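Local coordinates for uncharacterized protein Atu2773 (Agrobacterium tumefaciens, PDB 2QV5) that is of unknown function but, as a divergent member of the polysaccharide deacetylase family, may act on carbohydrate polymers, at residues Arg15-Tyr20 with Gly243-Val248; Arg22-Ser25 with Thr30-Ala33; Arg118-Ala121 with Asn125-Gly128. One frame throughout, in Å; residues are numbered along the deposited sequence. Where two conformers were deposited one is given.

Contact 1. Residues Arg15-Tyr20 with Gly243-Val248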
# COMPACT_ATOMS: atom_id res chain seq x y z
N ARG A 15 5.27 -15.21 8.47
CA ARG A 15 4.79 -13.84 8.55
C ARG A 15 3.69 -13.66 7.51
O ARG A 15 3.73 -14.29 6.46
CB ARG A 15 5.96 -12.90 8.23
CG ARG A 15 7.05 -12.92 9.27
CD ARG A 15 8.25 -12.09 8.85
NE ARG A 15 8.96 -12.74 7.75
CZ ARG A 15 10.03 -12.25 7.15
NH1 ARG A 15 10.53 -11.07 7.53
NH2 ARG A 15 10.61 -12.92 6.16
N PRO A 16 2.69 -12.81 7.82
CA PRO A 16 1.68 -12.41 6.82
C PRO A 16 2.29 -11.95 5.49
O PRO A 16 1.78 -12.31 4.43
CB PRO A 16 0.95 -11.26 7.50
CG PRO A 16 1.06 -11.56 8.95
CD PRO A 16 2.39 -12.25 9.15
N MET A 17 3.40 -11.22 5.55
CA MET A 17 4.06 -10.73 4.34
C MET A 17 4.66 -11.84 3.44
O MET A 17 4.92 -11.58 2.28
CB MET A 17 5.13 -9.69 4.69
CG MET A 17 6.33 -10.18 5.49
SD MET A 17 7.43 -8.77 5.82
CE MET A 17 7.96 -8.35 4.21
N GLU A 18 4.88 -13.04 4.00
CA GLU A 18 5.25 -14.25 3.26
C GLU A 18 4.00 -15.06 2.86
O GLU A 18 3.86 -15.49 1.71
CB GLU A 18 6.18 -15.13 4.10
CG GLU A 18 7.54 -14.52 4.38
CD GLU A 18 8.30 -15.22 5.52
OE1 GLU A 18 7.68 -15.58 6.55
OE2 GLU A 18 9.54 -15.38 5.40
N GLN A 19 3.11 -15.25 3.82
CA GLN A 19 1.93 -16.10 3.65
C GLN A 19 0.99 -15.62 2.53
O GLN A 19 0.46 -16.42 1.77
CB GLN A 19 1.18 -16.19 4.99
CG GLN A 19 0.26 -17.39 5.10
CD GLN A 19 -0.45 -17.48 6.43
OE1 GLN A 19 -0.01 -16.90 7.43
NE2 GLN A 19 -1.57 -18.21 6.45
N TYR A 20 0.83 -14.30 2.41
CA TYR A 20 -0.12 -13.72 1.46
C TYR A 20 0.56 -12.99 0.30
O TYR A 20 -0.08 -12.23 -0.42
CB TYR A 20 -1.09 -12.78 2.19
CG TYR A 20 -1.69 -13.47 3.39
CD1 TYR A 20 -2.47 -14.62 3.23
CD2 TYR A 20 -1.48 -12.98 4.68
CE1 TYR A 20 -3.00 -15.28 4.33
CE2 TYR A 20 -2.01 -13.62 5.78
CZ TYR A 20 -2.78 -14.76 5.61
OH TYR A 20 -3.32 -15.39 6.70
N GLY A 243 4.27 -8.38 -6.76
CA GLY A 243 3.66 -7.84 -5.53
C GLY A 243 4.66 -7.00 -4.74
O GLY A 243 5.87 -7.22 -4.83
N VAL A 244 4.15 -6.02 -3.99
CA VAL A 244 4.98 -5.15 -3.14
C VAL A 244 5.92 -5.93 -2.20
O VAL A 244 7.08 -5.54 -2.04
CB VAL A 244 4.12 -4.14 -2.34
CG1 VAL A 244 4.86 -3.56 -1.15
CG2 VAL A 244 3.70 -3.01 -3.25
N SER A 245 5.42 -7.02 -1.62
CA SER A 245 6.22 -7.86 -0.71
C SER A 245 7.51 -8.37 -1.34
O SER A 245 8.51 -8.55 -0.65
CB SER A 245 5.40 -9.04 -0.20
OG SER A 245 6.19 -9.84 0.65
N ALA A 246 7.48 -8.62 -2.65
CA ALA A 246 8.69 -9.11 -3.35
C ALA A 246 9.82 -8.07 -3.33
O ALA A 246 11.00 -8.42 -3.41
CB ALA A 246 8.37 -9.52 -4.76
N LEU A 247 9.44 -6.80 -3.18
CA LEU A 247 10.39 -5.69 -3.27
C LEU A 247 10.82 -5.11 -1.93
O LEU A 247 11.93 -4.61 -1.80
CB LEU A 247 9.81 -4.57 -4.11
CG LEU A 247 9.52 -4.83 -5.57
CD1 LEU A 247 9.23 -3.50 -6.25
CD2 LEU A 247 10.68 -5.54 -6.22
N VAL A 248 9.93 -5.16 -0.94
CA VAL A 248 10.20 -4.56 0.36
C VAL A 248 10.98 -5.49 1.30
O VAL A 248 10.76 -6.71 1.33
CB VAL A 248 8.89 -4.08 1.03
CG1 VAL A 248 9.12 -3.77 2.49
CG2 VAL A 248 8.35 -2.86 0.29
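Met17 and Ser245 meet where the short helices 16-19 and 244-247 come side by side. In the conformer given, Ser245 OG donates a hydrogen bond to Met17 O over 2.7 Å; the bond may not hold in the second modelled conformer of the serine. The donor stands 27° from the carbonyl plane, and the C=O...OG angle is 144°. Met17 and Ser245 are the nearest CA pair of the two segments, at 6.2 Å. Beside this grip the methionine chain, bent at its last torsion, brings CE to within 4.3 Å of Val248 O. Helix 244-247 sits over the end of the curled parallel sheet where several strands begin, as in a distorted (beta/alpha) barrel: Val248 leans on Leu157 and Ile214, Val244 on Leu157 and Ala33. The side of helix 16-19 that carries Glu18 and Gln19, with Arg15, is looser and more open to solvent. There Glu18 folds back on the N-cap residue Arg15, taking Arg15 N on OE1 at 3.1 Å through the anti lone pair. Glu18 OE2 receives Arg15 NH2 at 2.8 Å in a salt bridge that lies in the guanidinium plane but reaches the carboxylate from above.

Contact 2. Residues Arg22-Ser25 with Thr30-Ala33; sequences RPWS and TRVA
With CG between the backbone N and the carbonyl carbon (chi1 62°), Trp24 swings its indole toward strand 30-39, and Arg31, extended as far as CD and then bent at chi3 (-66°), folds its guanidinium across the ring. The two side chains cross at about a right angle, and the planes of ring and guanidinium are inclined by 34°, so this is no flat stack. Two parts of the arginine touch the same indole face. CD comes first, 3.5 Å from Trp24 CZ3, and makes a CH-pi contact over the six-membered ring, whose centroid is 4.0 Å from CD. Further out, NH1 lies over the rim on the side of CZ2, at 3.3 Å from that atom. The charge is therefore off-centre: Arg31 CZ is 4.6 Å from the centroid of the six-membered ring, a cation-pi pair in which a nitrogen near the rim is closest. NH1 also has a weak hydrogen bond to Ala246 O, which may steady the guanidinium, and the Ala246 side chain packs on the indole face that carries the arginine. Trp24 O is hydrogen-bonded to a glycerol, probably from the crystallisation liquor. The loop thus folds back on the start of strand 30-39, which here pairs through its backbone with strands 212-218 and 239-241, while in helix 244-247 Ala246 packs on Trp24 and Leu247 on Arg31.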
# COMPACT_ATOMS: atom_id res chain seq x y z
N ARG A 22 2.06 -12.46 -3.32
CA ARG A 22 1.87 -13.03 -4.65
C ARG A 22 3.21 -13.60 -5.17
O ARG A 22 4.22 -12.88 -5.20
CB ARG A 22 1.28 -12.01 -5.63
CG ARG A 22 1.23 -12.54 -7.06
CD ARG A 22 0.65 -11.53 -8.01
NE ARG A 22 0.72 -12.05 -9.37
CZ ARG A 22 -0.14 -12.91 -9.90
NH1 ARG A 22 -1.19 -13.35 -9.19
NH2 ARG A 22 0.04 -13.33 -11.14
N PRO A 23 3.23 -14.89 -5.57
CA PRO A 23 4.45 -15.48 -6.14
C PRO A 23 4.87 -14.80 -7.44
O PRO A 23 4.03 -14.28 -8.17
CB PRO A 23 4.07 -16.94 -6.40
CG PRO A 23 2.80 -17.17 -5.71
CD PRO A 23 2.12 -15.85 -5.52
N TRP A 24 6.17 -14.79 -7.72
CA TRP A 24 6.69 -14.21 -8.94
C TRP A 24 7.76 -15.17 -9.47
O TRP A 24 8.01 -16.19 -8.85
CB TRP A 24 7.24 -12.79 -8.67
CG TRP A 24 8.39 -12.72 -7.70
CD1 TRP A 24 8.34 -12.89 -6.34
CD2 TRP A 24 9.77 -12.48 -8.03
NE1 TRP A 24 9.61 -12.77 -5.80
CE2 TRP A 24 10.50 -12.51 -6.81
CE3 TRP A 24 10.45 -12.23 -9.23
CZ2 TRP A 24 11.89 -12.32 -6.77
CZ3 TRP A 24 11.84 -12.04 -9.18
CH2 TRP A 24 12.54 -12.08 -7.96
N SER A 25 8.36 -14.86 -10.62
CA SER A 25 9.23 -15.84 -11.31
C SER A 25 10.48 -16.23 -10.53
O SER A 25 10.95 -17.36 -10.65
CB SER A 25 9.62 -15.35 -12.70
OG SER A 25 10.58 -14.31 -12.60
N THR A 30 14.65 -6.46 -14.30
CA THR A 30 13.96 -5.27 -13.79
C THR A 30 12.59 -5.66 -13.21
O THR A 30 11.84 -6.41 -13.84
CB THR A 30 13.75 -4.23 -14.94
OG1 THR A 30 15.02 -3.81 -15.46
CG2 THR A 30 12.97 -3.02 -14.48
N ARG A 31 12.26 -5.19 -12.01
CA ARG A 31 10.96 -5.50 -11.42
C ARG A 31 10.24 -4.22 -11.03
O ARG A 31 10.89 -3.24 -10.65
CB ARG A 31 11.12 -6.38 -10.19
CG ARG A 31 11.66 -7.77 -10.43
CD ARG A 31 11.80 -8.52 -9.12
NE ARG A 31 12.82 -7.92 -8.25
CZ ARG A 31 12.98 -8.21 -6.96
NH1 ARG A 31 12.20 -9.10 -6.37
NH2 ARG A 31 13.92 -7.61 -6.25
N VAL A 32 8.91 -4.24 -11.11
CA VAL A 32 8.11 -3.07 -10.76
C VAL A 32 6.93 -3.55 -9.91
O VAL A 32 6.32 -4.56 -10.26
CB VAL A 32 7.58 -2.36 -12.05
CG1 VAL A 32 6.38 -1.47 -11.77
CG2 VAL A 32 8.68 -1.53 -12.73
N ALA A 33 6.63 -2.87 -8.81
CA ALA A 33 5.35 -3.06 -8.11
C ALA A 33 4.51 -1.81 -8.33
O ALA A 33 5.05 -0.71 -8.39
CB ALA A 33 5.53 -3.32 -6.61

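Contact 3. Residues Arg118-Ala121 with Asn125-Gly128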
# COMPACT_ATOMS: atom_id res chain seq x y z
N ARG A 118 -8.48 -1.60 15.20
CA ARG A 118 -9.82 -1.57 14.62
C ARG A 118 -9.77 -1.66 13.09
O ARG A 118 -10.54 -2.41 12.50
CB ARG A 118 -10.59 -0.33 15.08
CG ARG A 118 -11.08 -0.44 16.51
CD ARG A 118 -12.22 0.53 16.79
NE ARG A 118 -11.80 1.94 16.87
CZ ARG A 118 -11.19 2.50 17.92
NH1 ARG A 118 -10.88 1.79 19.00
NH2 ARG A 118 -10.88 3.79 17.87
N SER A 119 -8.87 -0.91 12.46
CA SER A 119 -8.69 -0.98 11.00
C SER A 119 -8.17 -2.35 10.55
O SER A 119 -8.69 -2.91 9.57
CB SER A 119 -7.74 0.10 10.52
OG SER A 119 -8.35 1.38 10.59
N MET A 120 -7.18 -2.87 11.27
CA MET A 120 -6.51 -4.16 10.99
C MET A 120 -7.48 -5.33 10.90
O MET A 120 -7.27 -6.28 10.15
CB MET A 120 -5.44 -4.45 12.05
CG MET A 120 -4.09 -3.78 11.85
SD MET A 120 -2.84 -4.34 13.06
CE MET A 120 -1.38 -3.57 12.36
N ALA A 121 -8.55 -5.26 11.69
CA ALA A 121 -9.51 -6.35 11.81
C ALA A 121 -10.56 -6.36 10.71
O ALA A 121 -11.35 -7.31 10.61
CB ALA A 121 -10.17 -6.29 13.20
N ASN A 125 -5.63 -11.32 5.11
CA ASN A 125 -4.84 -11.79 3.99
C ASN A 125 -4.10 -10.69 3.24
O ASN A 125 -3.90 -10.76 2.02
CB ASN A 125 -5.66 -12.71 3.08
CG ASN A 125 -6.06 -14.01 3.78
OD1 ASN A 125 -6.25 -14.06 5.00
ND2 ASN A 125 -6.16 -15.07 3.02
N TYR A 126 -3.69 -9.68 3.99
CA TYR A 126 -2.88 -8.58 3.46
C TYR A 126 -1.43 -8.73 3.93
O TYR A 126 -1.19 -9.32 4.98
CB TYR A 126 -3.46 -7.21 3.81
CG TYR A 126 -3.74 -6.95 5.27
CD1 TYR A 126 -2.80 -6.31 6.09
CD2 TYR A 126 -4.96 -7.32 5.84
CE1 TYR A 126 -3.07 -6.06 7.43
CE2 TYR A 126 -5.23 -7.09 7.18
CZ TYR A 126 -4.28 -6.46 7.96
OH TYR A 126 -4.56 -6.22 9.28
N THR A 127 -0.48 -8.25 3.12
CA THR A 127 0.94 -8.45 3.39
C THR A 127 1.49 -7.31 4.20
O THR A 127 2.55 -7.42 4.79
CB THR A 127 1.80 -8.55 2.11
OG1 THR A 127 1.48 -7.46 1.22
CG2 THR A 127 1.58 -9.87 1.42
N GLY A 128 0.80 -6.19 4.17
CA GLY A 128 1.32 -5.05 4.88
C GLY A 128 0.35 -3.90 4.91
O GLY A 128 -0.78 -4.02 4.43
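The Tyr126 ring meets Met120 at its edge: Met120 O lies near the ring plane, beside the phenol end, and residues 118-121 place nothing over either face. The hydroxyl carries the contact. Tyr126 OH donates to Met120 O over 2.8 Å, and the donor lies in the carbonyl plane on a lone pair, with a C=O...OH angle of 109°. The approach is therefore from the flank of the carbonyl, and it brings the hydroxyl in against the methionine itself, with Met120 CB 3.4 Å and Met120 CA 3.3 Å from OH. The Met120 side chain, extended beyond CG and at about a right angle to the tyrosine, packs on Asp150 and Ile151 of helix 141-153. For Tyr126, CG sits between the backbone N and the carbonyl carbon (chi1 54°), which puts the hydroxyl at Met120; the side chain also touches Ile82 and Leu84 of strand 82-88. Both residues are buried, so the bond satisfies two polar groups away from solvent. Met120 lies near the C-terminal end of helix 109-120, where carbonyls commonly lack a helical partner; the helix dipole may strengthen this oxygen as an acceptor. Helix 109-120 links the parallel strands 82-88 and 128-131, and the tyrosine closes the turn from helix to second strand in this beta-alpha-beta crossover, consistent with the distorted (beta/alpha) barrel of polysaccharide deacetylases.

Overall arrangement
Contact 3 is buried, contact 1 partly so, and contact 2 lies at the surface. Contacts 1 and 3 each turn on a hydroxyl that hydrogen-bonds a backbone carbonyl, in contact 1 in one conformer of the serine, whereas contact 2 relies on an arginine laid over an indole. Contact 1 joins regions near the two ends of the modelled chain, while contacts 2 and 3 are local folds leading into strands 30-39 and 128-131. Helix 244-247 is shared ground for contacts 1 and 2. Residues 15-20 tie contact 1 to contact 3, through Tyr20 against Asn125 and Met17 against Thr127. Glu81 has hydrogen bonds to all three: Ser245 N, Arg22 N and Thr127 OG1. Contacts 2 and 3 do not touch.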